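Long-range contact in 16L protein (Yaba-like disease virus, PDB 6TQP), which binds a peptide of the pro-apoptotic protein PUMA and, as a poxviral Bcl-2-like protein, probably blocks host-cell apoptosis: residues 99-103 / 132-136. Residues are numbered along the deposited sequence.
Sequences KLAII and KISEN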
loop_
_atom_site.group_PDB
_atom_site.type_symbol
_atom_site.label_atom_id
_atom_site.label_comp_id
_atom_site.label_asym_id
_atom_site.label_seq_id
_atom_site.Cartn_x
_atom_site.Cartn_y
_atom_site.Cartn_z
ATOM N N LYS A 99 4.717 4.082 -3.142
ATOM C CA LYS A 99 3.818 3.885 -2.012
ATOM C C LYS A 99 2.440 3.461 -2.487
ATOM O O LYS A 99 1.817 2.577 -1.891
ATOM C CB LYS A 99 3.737 5.161 -1.182
ATOM C CG LYS A 99 5.008 5.436 -0.391
ATOM C CD LYS A 99 4.967 6.768 0.337
ATOM C CE LYS A 99 6.221 6.975 1.209
ATOM N NZ LYS A 99 6.123 8.196 2.084
ATOM N N LEU A 100 1.956 4.062 -3.571
ATOM C CA LEU A 100 0.660 3.659 -4.105
ATOM C C LEU A 100 0.695 2.208 -4.554
ATOM O O LEU A 100 -0.212 1.431 -4.239
ATOM C CB LEU A 100 0.265 4.573 -5.256
ATOM C CG LEU A 100 -0.064 6.010 -4.842
ATOM C CD1 LEU A 100 -0.326 6.827 -6.060
ATOM C CD2 LEU A 100 -1.289 6.058 -3.910
ATOM N N ALA A 101 1.761 1.812 -5.254
ATOM C CA ALA A 101 1.878 0.422 -5.673
ATOM C C ALA A 101 1.873 -0.512 -4.473
ATOM O O ALA A 101 1.273 -1.593 -4.524
ATOM C CB ALA A 101 3.144 0.216 -6.497
ATOM N N ILE A 102 2.526 -0.116 -3.377
ATOM C CA ILE A 102 2.568 -0.990 -2.205
ATOM C C ILE A 102 1.178 -1.109 -1.571
ATOM O O ILE A 102 0.801 -2.175 -1.067
ATOM C CB ILE A 102 3.627 -0.497 -1.203
ATOM C CG1 ILE A 102 5.020 -0.781 -1.777
ATOM C CG2 ILE A 102 3.457 -1.186 0.143
ATOM C CD1 ILE A 102 6.156 -0.150 -0.992
ATOM N N ILE A 103 0.394 -0.033 -1.571
ATOM C CA ILE A 103 -0.971 -0.155 -1.050
ATOM C C ILE A 103 -1.742 -1.180 -1.865
ATOM O O ILE A 103 -2.456 -2.025 -1.316
ATOM C CB ILE A 103 -1.681 1.210 -1.041
ATOM C CG1 ILE A 103 -0.955 2.153 -0.084
ATOM C CG2 ILE A 103 -3.167 1.054 -0.644
ATOM C CD1 ILE A 103 -1.408 3.602 -0.183
ATOM N N LYS A 132 4.837 3.419 7.841
ATOM C CA LYS A 132 5.974 3.770 7.002
ATOM C C LYS A 132 5.540 4.514 5.751
ATOM O O LYS A 132 6.230 5.433 5.300
ATOM C CB LYS A 132 6.752 2.519 6.615
ATOM C CG LYS A 132 7.573 1.913 7.729
ATOM C CD LYS A 132 8.656 2.842 8.262
ATOM C CE LYS A 132 9.713 3.110 7.207
ATOM N NZ LYS A 132 10.841 3.905 7.762
ATOM N N ILE A 133 4.405 4.135 5.163
ATOM C CA ILE A 133 3.934 4.867 3.994
ATOM C C ILE A 133 3.583 6.297 4.375
ATOM O O ILE A 133 3.774 7.230 3.578
ATOM C CB ILE A 133 2.741 4.137 3.347
ATOM C CG1 ILE A 133 3.219 2.820 2.733
ATOM C CG2 ILE A 133 2.081 5.016 2.309
ATOM C CD1 ILE A 133 2.080 1.937 2.213
ATOM N N SER A 134 3.104 6.501 5.604
ATOM C CA SER A 134 2.639 7.812 6.050
ATOM C C SER A 134 3.774 8.773 6.363
ATOM O O SER A 134 3.525 9.973 6.508
ATOM C CB SER A 134 1.744 7.661 7.282
ATOM O OG SER A 134 2.491 7.269 8.413
ATOM N N GLU A 135 5.008 8.297 6.466
ATOM C CA GLU A 135 6.114 9.219 6.667
ATOM C C GLU A 135 6.246 10.091 5.419
ATOM O O GLU A 135 5.994 9.638 4.299
ATOM C CB GLU A 135 7.390 8.424 6.965
ATOM C CG GLU A 135 7.289 7.562 8.246
ATOM C CD GLU A 135 8.529 6.697 8.503
ATOM O OE1 GLU A 135 9.457 6.733 7.666
ATOM O OE2 GLU A 135 8.562 5.991 9.542
ATOM N N ASN A 136 6.589 11.364 5.616
ATOM C CA ASN A 136 6.686 12.313 4.501
ATOM C C ASN A 136 5.396 12.345 3.681
ATOM O O ASN A 136 5.420 12.409 2.451
ATOM C CB ASN A 136 7.867 11.966 3.605
ATOM C CG ASN A 136 9.122 11.665 4.396
ATOM O OD1 ASN A 136 9.642 10.549 4.357
ATOM N ND2 ASN A 136 9.601 12.654 5.134
HETATM O O HOH W 1 5.683 10.307 0.773
HETATM O O HOH W 2 8.783 8.313 3.080
#
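Residues 99-103 form part of helix 96-113, and 132-136 run from the last turn of helix 120-134 into the link before helix 137-148. The backbones come closest at Lys99 and Ile133, whose CA atoms are 6.1 Å apart. Asn136, at the N-cap position before helix 137-148, has left-handed backbone angles (54°/41°). The extended Lys99 side chain reaches the C-terminal end of helix 120-134. Lys99 NZ donates a hydrogen bond to Ile133 O (2.9 Å) and lies 2.6 Å from Glu135 O. Two waters extend the network: water 1 lies 2.5 Å from Lys99 NZ and 2.7 Å from Asn136 O, and water 2 lies 2.8 Å from Lys99 NZ and 2.7 Å from Asn136 OD1. Beside this polar end, the Ile133 side chain points at helix 96-113. Its CD1 packs on Ile103 CG1 (3.8 Å) and Ile102 CG2 (4.0 Å), and its CG2 on Lys99 CB (3.9 Å). The contact thus ties two helices of the all-helical Bcl-2 fold. Ile102 and Ala101 of helix 96-113 also pack on the bound peptide. Ile133 also touches Ile20 of helix 12-27, Leu90 of helix 76-92 and Leu140 of helix 137-148.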